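Long-range contacts in glutathione-specific gamma-glutamylcyclotransferase (Saccharomyces cerevisiae S288c, PDB 5HWK), which cleaves glutathione, but not other gamma-glutamyl peptides, into 5-oxo-L-proline and a Cys-Gly dipeptide: residues Lys19-Tyr24 / Tyr97-Glu102; Arg38-Ser43 / Asp218-Ala223; Ser192-Leu197 / Ala223-Val228. All blocks are in the same frame, centred on the assembly; numbering follows the deposited sequence.

Contact 1 (Lys19-Tyr24 / Tyr97-Glu102)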
loop_
_atom_site.group_PDB
_atom_site.type_symbol
_atom_site.label_atom_id
_atom_site.label_comp_id
_atom_site.label_asym_id
_atom_site.label_seq_id
_atom_site.Cartn_x
_atom_site.Cartn_y
_atom_site.Cartn_z
ATOM N N LYS A 19 -12.402 -0.008 -1.350
ATOM C CA LYS A 19 -13.268 -1.041 -1.915
ATOM C C LYS A 19 -12.900 -2.288 -1.114
ATOM O O LYS A 19 -12.065 -3.101 -1.553
ATOM C CB LYS A 19 -13.001 -1.211 -3.410
ATOM C CG LYS A 19 -13.890 -2.222 -4.097
ATOM C CD LYS A 19 -13.843 -2.044 -5.601
ATOM C CE LYS A 19 -13.966 -3.359 -6.339
ATOM N NZ LYS A 19 -12.718 -4.151 -6.193
ATOM N N PRO A 20 -13.489 -2.464 0.063
ATOM C CA PRO A 20 -12.996 -3.475 1.007
ATOM C C PRO A 20 -13.281 -4.881 0.528
ATOM O O PRO A 20 -14.121 -5.101 -0.362
ATOM C CB PRO A 20 -13.798 -3.179 2.279
ATOM C CG PRO A 20 -15.060 -2.538 1.768
ATOM C CD PRO A 20 -14.628 -1.700 0.607
ATOM N N PRO A 21 -12.599 -5.858 1.113
ATOM C CA PRO A 21 -12.981 -7.255 0.895
ATOM C C PRO A 21 -14.314 -7.569 1.573
ATOM O O PRO A 21 -14.764 -6.881 2.500
ATOM C CB PRO A 21 -11.822 -8.027 1.524
ATOM C CG PRO A 21 -11.299 -7.116 2.584
ATOM C CD PRO A 21 -11.519 -5.703 2.100
ATOM N N SER A 22 -14.968 -8.611 1.067
ATOM C CA SER A 22 -16.216 -9.065 1.652
ATOM C C SER A 22 -15.970 -9.675 3.013
ATOM O O SER A 22 -14.932 -10.283 3.279
ATOM C CB SER A 22 -16.849 -10.150 0.777
ATOM O OG SER A 22 -16.845 -9.773 -0.582
ATOM N N HIS A 23 -16.947 -9.509 3.877
ATOM C CA HIS A 23 -17.068 -10.275 5.108
ATOM C C HIS A 23 -16.035 -9.925 6.170
ATOM O O HIS A 23 -15.855 -10.698 7.132
ATOM C CB HIS A 23 -17.101 -11.783 4.837
ATOM C CG HIS A 23 -18.357 -12.227 4.179
ATOM N ND1 HIS A 23 -18.398 -12.708 2.888
ATOM C CD2 HIS A 23 -19.633 -12.221 4.621
ATOM C CE1 HIS A 23 -19.646 -13.000 2.573
ATOM N NE2 HIS A 23 -20.417 -12.712 3.606
ATOM N N TYR A 24 -15.343 -8.792 6.052
ATOM C CA TYR A 24 -14.433 -8.424 7.125
ATOM C C TYR A 24 -15.228 -8.157 8.399
ATOM O O TYR A 24 -16.375 -7.681 8.357
ATOM C CB TYR A 24 -13.603 -7.198 6.746
ATOM C CG TYR A 24 -14.350 -5.895 6.681
ATOM C CD1 TYR A 24 -14.586 -5.157 7.845
ATOM C CD2 TYR A 24 -14.770 -5.369 5.453
ATOM C CE1 TYR A 24 -15.271 -3.946 7.811
ATOM C CE2 TYR A 24 -15.459 -4.172 5.402
ATOM C CZ TYR A 24 -15.678 -3.451 6.579
ATOM O OH TYR A 24 -16.327 -2.239 6.544
ATOM N N TYR A 97 -7.615 -5.434 7.750
ATOM C CA TYR A 97 -8.922 -6.068 7.866
ATOM C C TYR A 97 -8.754 -7.409 8.527
ATOM O O TYR A 97 -7.762 -8.092 8.313
ATOM C CB TYR A 97 -9.461 -6.370 6.457
ATOM C CG TYR A 97 -9.862 -5.141 5.695
ATOM C CD1 TYR A 97 -11.072 -4.515 5.976
ATOM C CD2 TYR A 97 -9.043 -4.574 4.704
ATOM C CE1 TYR A 97 -11.465 -3.397 5.314
ATOM C CE2 TYR A 97 -9.436 -3.424 4.018
ATOM C CZ TYR A 97 -10.656 -2.864 4.327
ATOM O OH TYR A 97 -11.060 -1.730 3.677
ATOM N N TYR A 98 -9.753 -7.811 9.306
ATOM C CA TYR A 98 -9.799 -9.193 9.773
ATOM C C TYR A 98 -10.883 -9.938 9.024
ATOM O O TYR A 98 -12.031 -9.471 8.932
ATOM C CB TYR A 98 -10.136 -9.268 11.259
ATOM C CG TYR A 98 -10.155 -10.703 11.805
ATOM C CD1 TYR A 98 -8.976 -11.425 11.968
ATOM C CD2 TYR A 98 -11.358 -11.350 12.079
ATOM C CE1 TYR A 98 -8.981 -12.715 12.453
ATOM C CE2 TYR A 98 -11.372 -12.640 12.602
ATOM C CZ TYR A 98 -10.185 -13.300 12.779
ATOM O OH TYR A 98 -10.160 -14.591 13.249
ATOM N N ILE A 99 -10.524 -11.099 8.513
ATOM C CA ILE A 99 -11.418 -11.990 7.782
ATOM C C ILE A 99 -11.600 -13.238 8.633
ATOM O O ILE A 99 -10.626 -13.948 8.888
ATOM C CB ILE A 99 -10.846 -12.352 6.396
ATOM C CG1 ILE A 99 -10.327 -11.114 5.629
ATOM C CG2 ILE A 99 -11.855 -13.196 5.604
ATOM C CD1 ILE A 99 -11.353 -10.064 5.374
ATOM N N PRO A 100 -12.810 -13.545 9.078
ATOM C CA PRO A 100 -13.023 -14.737 9.946
ATOM C C PRO A 100 -12.704 -16.026 9.215
ATOM O O PRO A 100 -12.646 -16.060 7.969
ATOM C CB PRO A 100 -14.513 -14.668 10.309
ATOM C CG PRO A 100 -15.129 -13.649 9.359
ATOM C CD PRO A 100 -14.028 -12.749 8.847
ATOM N N PRO A 101 -12.409 -17.086 9.972
ATOM C CA PRO A 101 -12.068 -18.387 9.373
ATOM C C PRO A 101 -13.037 -18.850 8.300
ATOM O O PRO A 101 -12.612 -19.445 7.301
ATOM C CB PRO A 101 -12.111 -19.349 10.577
ATOM C CG PRO A 101 -11.924 -18.501 11.774
ATOM C CD PRO A 101 -12.436 -17.117 11.446
ATOM N N GLU A 102 -14.337 -18.611 8.493
ATOM C CA GLU A 102 -15.331 -19.055 7.522
ATOM C C GLU A 102 -15.084 -18.477 6.147
ATOM O O GLU A 102 -15.527 -19.063 5.155
ATOM C CB GLU A 102 -16.738 -18.636 7.956
ATOM C CG GLU A 102 -17.044 -18.869 9.406
ATOM C CD GLU A 102 -16.581 -17.723 10.285
ATOM O OE1 GLU A 102 -17.279 -16.684 10.330
ATOM O OE2 GLU A 102 -15.507 -17.859 10.916
#

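Contact 2 (Arg38-Ser43 / Asp218-Ala223). With PO4 (phosphate ion), chain D.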
loop_
_atom_site.group_PDB
_atom_site.type_symbol
_atom_site.label_atom_id
_atom_site.label_comp_id
_atom_site.label_asym_id
_atom_site.label_seq_id
_atom_site.Cartn_x
_atom_site.Cartn_y
_atom_site.Cartn_z
ATOM N N ARG A 38 4.531 2.957 -3.494
ATOM C CA ARG A 38 4.888 3.735 -4.676
ATOM C C ARG A 38 3.983 3.301 -5.814
ATOM O O ARG A 38 3.571 2.144 -5.905
ATOM C CB ARG A 38 6.366 3.476 -5.089
ATOM C CG ARG A 38 7.424 4.071 -4.143
ATOM C CD ARG A 38 7.369 5.580 -4.176
ATOM N NE ARG A 38 8.373 6.259 -3.363
ATOM C CZ ARG A 38 8.212 6.607 -2.088
ATOM N NH1 ARG A 38 7.106 6.258 -1.422
ATOM N NH2 ARG A 38 9.182 7.282 -1.471
ATOM N N PHE A 39 3.736 4.229 -6.751
ATOM C CA PHE A 39 2.913 3.900 -7.922
ATOM C C PHE A 39 3.816 3.363 -9.041
ATOM O O PHE A 39 3.967 3.932 -10.129
ATOM C CB PHE A 39 2.097 5.106 -8.377
ATOM C CG PHE A 39 0.775 5.286 -7.656
ATOM C CD1 PHE A 39 0.690 5.231 -6.279
ATOM C CD2 PHE A 39 -0.379 5.566 -8.390
ATOM C CE1 PHE A 39 -0.523 5.428 -5.633
ATOM C CE2 PHE A 39 -1.567 5.796 -7.775
ATOM C CZ PHE A 39 -1.661 5.708 -6.400
ATOM N N TRP A 40 4.488 2.254 -8.706
ATOM C CA TRP A 40 5.509 1.604 -9.518
ATOM C C TRP A 40 5.059 0.272 -10.087
ATOM O O TRP A 40 5.909 -0.545 -10.486
ATOM C CB TRP A 40 6.805 1.471 -8.738
ATOM C CG TRP A 40 7.462 2.774 -8.447
ATOM C CD1 TRP A 40 7.095 4.024 -8.909
ATOM C CD2 TRP A 40 8.658 2.956 -7.694
ATOM N NE1 TRP A 40 7.977 4.967 -8.432
ATOM C CE2 TRP A 40 8.947 4.338 -7.686
ATOM C CE3 TRP A 40 9.487 2.088 -6.979
ATOM C CZ2 TRP A 40 10.036 4.869 -6.992
ATOM C CZ3 TRP A 40 10.578 2.623 -6.292
ATOM C CH2 TRP A 40 10.839 3.995 -6.313
ATOM N N GLN A 41 3.747 0.039 -10.155
ATOM C CA GLN A 41 3.174 -1.141 -10.767
ATOM C C GLN A 41 2.330 -0.686 -11.957
ATOM O O GLN A 41 1.567 0.274 -11.855
ATOM C CB GLN A 41 2.347 -1.902 -9.738
ATOM C CG GLN A 41 1.741 -3.180 -10.251
ATOM C CD GLN A 41 2.735 -4.338 -10.189
ATOM O OE1 GLN A 41 3.935 -4.142 -9.955
ATOM N NE2 GLN A 41 2.233 -5.553 -10.360
ATOM N N SER A 42 2.537 -1.278 -13.124
ATOM C CA SER A 42 1.687 -0.875 -14.243
ATOM C C SER A 42 0.340 -1.603 -14.216
ATOM O O SER A 42 0.220 -2.687 -13.646
ATOM C CB SER A 42 2.392 -1.170 -15.544
ATOM O OG SER A 42 2.556 -2.536 -15.610
ATOM N N SER A 43 -0.703 -0.941 -14.751
ATOM C CA SER A 43 -2.023 -1.531 -14.877
ATOM C C SER A 43 -2.379 -1.563 -16.361
ATOM O O SER A 43 -2.353 -0.522 -17.049
ATOM C CB SER A 43 -3.045 -0.706 -14.126
ATOM O OG SER A 43 -4.338 -1.176 -14.444
ATOM N N ASP A 218 1.400 11.383 3.695
ATOM C CA ASP A 218 2.224 10.697 2.713
ATOM C C ASP A 218 2.777 11.743 1.737
ATOM O O ASP A 218 2.085 12.163 0.812
ATOM C CB ASP A 218 1.405 9.619 2.006
ATOM C CG ASP A 218 2.262 8.722 1.096
ATOM O OD1 ASP A 218 3.249 9.214 0.505
ATOM O OD2 ASP A 218 1.934 7.522 0.957
ATOM N N HIS A 219 4.041 12.142 1.937
ATOM C CA HIS A 219 4.655 13.193 1.123
ATOM C C HIS A 219 4.834 12.774 -0.326
ATOM O O HIS A 219 4.745 13.615 -1.240
ATOM C CB HIS A 219 5.999 13.592 1.729
ATOM C CG HIS A 219 5.877 14.163 3.104
ATOM N ND1 HIS A 219 5.225 15.349 3.351
ATOM C CD2 HIS A 219 6.298 13.704 4.308
ATOM C CE1 HIS A 219 5.264 15.607 4.647
ATOM N NE2 HIS A 219 5.905 14.621 5.249
ATOM N N TYR A 220 5.102 11.495 -0.567
ATOM C CA TYR A 220 5.193 11.014 -1.948
ATOM C C TYR A 220 3.851 11.169 -2.657
ATOM O O TYR A 220 3.785 11.707 -3.767
ATOM C CB TYR A 220 5.626 9.556 -1.958
ATOM C CG TYR A 220 5.394 8.864 -3.273
ATOM C CD1 TYR A 220 6.300 9.030 -4.334
ATOM C CD2 TYR A 220 4.252 8.082 -3.507
ATOM C CE1 TYR A 220 6.075 8.430 -5.571
ATOM C CE2 TYR A 220 4.059 7.481 -4.711
ATOM C CZ TYR A 220 4.975 7.639 -5.741
ATOM O OH TYR A 220 4.767 6.975 -6.915
ATOM N N LEU A 221 2.767 10.724 -2.015
ATOM C CA LEU A 221 1.470 10.792 -2.666
ATOM C C LEU A 221 1.053 12.246 -2.876
ATOM O O LEU A 221 0.469 12.589 -3.908
ATOM C CB LEU A 221 0.427 10.080 -1.818
ATOM C CG LEU A 221 -0.657 9.343 -2.568
ATOM C CD1 LEU A 221 0.009 8.339 -3.557
ATOM C CD2 LEU A 221 -1.542 8.659 -1.548
ATOM N N THR A 222 1.386 13.125 -1.929
ATOM C CA THR A 222 1.086 14.545 -2.103
ATOM C C THR A 222 1.831 15.140 -3.297
ATOM O O THR A 222 1.248 15.885 -4.086
ATOM C CB THR A 222 1.452 15.296 -0.842
ATOM O OG1 THR A 222 0.580 14.861 0.192
ATOM C CG2 THR A 222 1.216 16.776 -1.052
ATOM N N ALA A 223 3.114 14.804 -3.462
ATOM C CA ALA A 223 3.885 15.313 -4.590
ATOM C C ALA A 223 3.373 14.710 -5.894
ATOM O O ALA A 223 3.252 15.407 -6.909
ATOM C CB ALA A 223 5.361 14.984 -4.403
HETATM P P PO4 D . -3.866 -4.649 -13.938
HETATM O O1 PO4 D . -2.788 -4.818 -15.003
HETATM O O2 PO4 D . -4.334 -5.998 -13.436
HETATM O O3 PO4 D . -4.990 -3.733 -14.448
HETATM O O4 PO4 D . -3.206 -3.887 -12.736
HETATM O O HOH W 1 6.677 7.635 -8.721
#

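Contact 3 (Ser192-Leu197 / Ala223-Val228)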
loop_
_atom_site.group_PDB
_atom_site.type_symbol
_atom_site.label_atom_id
_atom_site.label_comp_id
_atom_site.label_asym_id
_atom_site.label_seq_id
_atom_site.Cartn_x
_atom_site.Cartn_y
_atom_site.Cartn_z
ATOM N N SER A 192 -10.385 6.437 -15.133
ATOM C CA SER A 192 -9.122 7.096 -15.389
ATOM C C SER A 192 -8.112 6.710 -14.320
ATOM O O SER A 192 -8.446 6.367 -13.163
ATOM C CB SER A 192 -9.245 8.613 -15.402
ATOM O OG SER A 192 -9.540 9.081 -14.102
ATOM N N ASN A 193 -6.853 6.791 -14.685
ATOM C CA ASN A 193 -5.804 6.528 -13.694
ATOM C C ASN A 193 -5.829 7.636 -12.644
ATOM O O ASN A 193 -5.576 7.384 -11.456
ATOM C CB ASN A 193 -4.468 6.493 -14.438
ATOM C CG ASN A 193 -3.321 5.807 -13.674
ATOM O OD1 ASN A 193 -2.337 5.502 -14.330
ATOM N ND2 ASN A 193 -3.470 5.521 -12.383
ATOM N N TYR A 194 -6.233 8.852 -13.040
ATOM C CA TYR A 194 -6.346 9.936 -12.077
ATOM C C TYR A 194 -7.374 9.626 -11.004
ATOM O O TYR A 194 -7.142 9.924 -9.822
ATOM C CB TYR A 194 -6.742 11.197 -12.844
ATOM C CG TYR A 194 -7.129 12.402 -12.047
ATOM C CD1 TYR A 194 -6.224 13.051 -11.201
ATOM C CD2 TYR A 194 -8.352 13.018 -12.280
ATOM C CE1 TYR A 194 -6.604 14.220 -10.529
ATOM C CE2 TYR A 194 -8.716 14.116 -11.621
ATOM C CZ TYR A 194 -7.854 14.722 -10.759
ATOM O OH TYR A 194 -8.295 15.878 -10.158
ATOM N N GLU A 195 -8.522 9.062 -11.400
ATOM C CA GLU A 195 -9.552 8.689 -10.420
ATOM C C GLU A 195 -8.978 7.694 -9.394
ATOM O O GLU A 195 -9.304 7.784 -8.206
ATOM C CB GLU A 195 -10.751 8.045 -11.113
ATOM C CG GLU A 195 -11.851 7.728 -10.148
ATOM C CD GLU A 195 -12.965 6.808 -10.700
ATOM O OE1 GLU A 195 -12.715 5.982 -11.622
ATOM O OE2 GLU A 195 -14.078 6.854 -10.142
ATOM N N TYR A 196 -8.209 6.697 -9.840
ATOM C CA TYR A 196 -7.597 5.780 -8.880
ATOM C C TYR A 196 -6.746 6.528 -7.847
ATOM O O TYR A 196 -6.855 6.281 -6.629
ATOM C CB TYR A 196 -6.745 4.782 -9.638
ATOM C CG TYR A 196 -5.937 3.827 -8.814
ATOM C CD1 TYR A 196 -4.645 4.164 -8.398
ATOM C CD2 TYR A 196 -6.450 2.567 -8.487
ATOM C CE1 TYR A 196 -3.879 3.275 -7.651
ATOM C CE2 TYR A 196 -5.686 1.645 -7.740
ATOM C CZ TYR A 196 -4.427 2.020 -7.297
ATOM O OH TYR A 196 -3.631 1.114 -6.609
ATOM N N LEU A 197 -5.908 7.472 -8.300
ATOM C CA LEU A 197 -5.109 8.246 -7.346
ATOM C C LEU A 197 -5.990 9.076 -6.434
ATOM O O LEU A 197 -5.756 9.161 -5.224
ATOM C CB LEU A 197 -4.132 9.143 -8.098
ATOM C CG LEU A 197 -3.253 10.116 -7.347
ATOM C CD1 LEU A 197 -2.447 9.412 -6.255
ATOM C CD2 LEU A 197 -2.307 10.829 -8.324
ATOM N N ALA A 223 3.114 14.804 -3.462
ATOM C CA ALA A 223 3.885 15.313 -4.590
ATOM C C ALA A 223 3.373 14.710 -5.894
ATOM O O ALA A 223 3.252 15.407 -6.909
ATOM C CB ALA A 223 5.361 14.984 -4.403
ATOM N N LEU A 224 3.017 13.431 -5.866
ATOM C CA LEU A 224 2.479 12.775 -7.053
ATOM C C LEU A 224 1.176 13.444 -7.515
ATOM O O LEU A 224 1.011 13.792 -8.701
ATOM C CB LEU A 224 2.287 11.286 -6.762
ATOM C CG LEU A 224 1.831 10.492 -7.996
ATOM C CD1 LEU A 224 2.852 10.531 -9.167
ATOM C CD2 LEU A 224 1.555 9.061 -7.560
ATOM N N LEU A 225 0.256 13.689 -6.581
ATOM C CA LEU A 225 -1.008 14.304 -6.957
ATOM C C LEU A 225 -0.793 15.737 -7.426
ATOM O O LEU A 225 -1.414 16.155 -8.400
ATOM C CB LEU A 225 -1.994 14.249 -5.783
ATOM C CG LEU A 225 -3.416 14.821 -6.017
ATOM C CD1 LEU A 225 -4.095 14.230 -7.268
ATOM C CD2 LEU A 225 -4.319 14.625 -4.795
ATOM N N GLU A 226 0.093 16.500 -6.762
ATOM C CA GLU A 226 0.355 17.870 -7.197
ATOM C C GLU A 226 0.900 17.883 -8.614
ATOM O O GLU A 226 0.513 18.725 -9.436
ATOM C CB GLU A 226 1.353 18.551 -6.260
ATOM C CG GLU A 226 0.778 18.952 -4.910
ATOM N N THR A 227 1.760 16.923 -8.936
ATOM C CA THR A 227 2.361 16.893 -10.261
ATOM C C THR A 227 1.357 16.448 -11.317
ATOM O O THR A 227 1.317 17.023 -12.410
ATOM C CB THR A 227 3.579 15.984 -10.251
ATOM O OG1 THR A 227 4.454 16.412 -9.208
ATOM C CG2 THR A 227 4.315 16.073 -11.594
ATOM N N VAL A 228 0.530 15.440 -11.010
ATOM C CA VAL A 228 -0.539 15.032 -11.920
ATOM C C VAL A 228 -1.470 16.211 -12.184
ATOM O O VAL A 228 -1.858 16.465 -13.328
ATOM C CB VAL A 228 -1.325 13.851 -11.318
ATOM C CG1 VAL A 228 -2.612 13.581 -12.094
ATOM C CG2 VAL A 228 -0.474 12.606 -11.350
#

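Contact 1 (Lys19-Tyr24 / Tyr97-Glu102)
The ring of Tyr-97 carries Pro-21 over the centre of one face, in a CH-pi contact: Pro-21 CD stands 3.6 Å from the centroid of the Tyr-97 ring and only 10° off its normal. The contact packs the loop Lys-19 to Tyr-24, which follows helix 15-18, against the end of strand 91-99 in the six-stranded antiparallel sheet of this gamma-glutamylcyclotransferase fold. Tyr-24 has Tyr-97 on one of its own faces, Tyr-97 CE1 lying 3.8 Å above the Tyr-24 ring plane and offset toward the rim, while Pro-21 O sits at the edge of that ring, in its plane. The two tyrosine planes meet at 54°, so the rings form an oblique aromatic pair. Tyr-24 CG lies between the backbone N and the carbonyl carbon (chi1 70°), and from there it comes to 3.6 Å from Tyr-97 CD1. Beyond the rings, Ile-99 CD1 fills the corner between the proline and the tyrosine, 3.9 Å from Tyr-24 CB and 4.1 Å from Pro-21 CG. Ile-99 also touches Val-10, a residue of the probable substrate-binding segment. The polar end of Tyr-97 is fixed outside the contact, its OH hydrogen-bonded to Leu-16 O and Arg-27 NE, which holds the ring at its far end while Pro-21 covers a face. The two segments share no hydrogen bond with each other. Where the backbones come closest, Tyr-24 CA makes a CA-H...O contact with Tyr-98 O, 3.2 Å away. One residue back in the loop, and two residues on from Tyr-98, the loop meets the proline just after the strand, with His-23 O 3.2 Å from Pro-100 CD.

Contact 2 (Arg38-Ser43 / Asp218-Ala223)
Tyr-220 takes Arg-38 flat on one ring face, in a cation-pi stack with guanidinium and ring planes 6° apart. The contact sets the first turn of helix 219-232, from which the tyrosine projects, against strand 35-40. The arginine bends at chi2 (-66°), which sets CD over the centre of the ring, and the guanidinium follows off-centre, with Arg-38 CZ 4.2 Å from the Tyr-220 centroid. At the far end of the ring, Tyr-220 OH accepts a nearly straight hydrogen bond from Phe-39 N at 2.9 Å; Phe-39 is the centre of an inverse gamma turn, at a corner of the chain within strand 35-40. A water at the edge of the ring, in its plane, links Tyr-220 OH at 2.7 Å to Trp-40 NE1. Beside the tyrosine, Leu-221 CD1 packs 3.6 Å from Phe-39 CE1. An alanine in place of Tyr-220 would probably leave the Phe-39 N-H without its acceptor and the Arg-38 guanidinium without the surface that keeps it flat. In the second shell, Asn-74 holds Arg-38 NE from helix 69-78, and Asp-218 forms a salt bridge to Arg-37 through OD2. Asp-218 is also the N-cap that sets the start of the helix: Leu-221 N meets Asp-218 OD1 at 3.0 Å, from above the carboxylate plane.

Contact 3 (Ser192-Leu197 / Ala223-Val228)
On the helix whose Leu-224, Leu-225 and Val-228 receive Leu-197, Ala-223 O is gripped twice by one residue: Thr-227 OG1 at 2.8 Å and Thr-227 N reach it from opposite faces of its carbonyl plane. The threonine hydroxyl is bent back onto its own helix by chi1 (-54°, OG1 anti to its carbonyl carbon), and its side chain touches Val-176 and Ala-180 of helix 176-185. The contact is an antiparallel helix pair, 193-205 against 219-232, with the two short segments running at 146° to each other. Their axes approach no closer than 11.3 Å, a distance spanned between the two segments by leucine, valine and tyrosine side chains. Leu-197 enters as a knob into a hole: its CD2 methyl lies 4.0 Å from Leu-225 CD1 and equally far from Val-228 CG2, with Leu-224 CG slightly farther, and Leu-221, one turn earlier, completes the four-residue hole. Leu-197 and Val-228 pass alongside in opposite directions. One turn before Leu-197, Tyr-194 continues the seam obliquely: its CG is anti to the backbone N, Tyr-194 CD1 lies 3.8 Å from Val-228 CG1, and its CE1 is near Leu-225 CD1. The same ring has a cation-pi partner in Arg-232, farther along the second helix. Polar residues fasten the start of helix 193-205 to other parts of the chain: Glu-195 forms a salt bridge with Arg-47, and Asn-193 OD1 accepts from Arg-55 N. The first turn is closed by its N-cap, Ser-192, whose OG accepts from Glu-195 N at 2.9 Å with an angle of 157° at the hydrogen.

Overall arrangement
Contacts 2 and 3 form one continuous cluster: their centres are about 9 Å apart, they share Ala-223, and both use helix 219-232. Phe-39 joins them, its CZ 3.8 Å from Leu-197 CD1 and its CE2 3.4 Å from Tyr-196 CE1. Contact 1 stands apart, its centre about 26 Å from that of contact 2 and on the opposite side of the chain's centre. Both regions lie near the benzoic acid pocket without lining it at these residues: the side chain of Tyr-97 is about 7 Å from the ligand and that of Phe-39 about 10 Å. Glu-115, the probable proton acceptor, lies about 9 Å from Phe-39 and 11 Å from Pro-21 and from Leu-197, side chain to side chain.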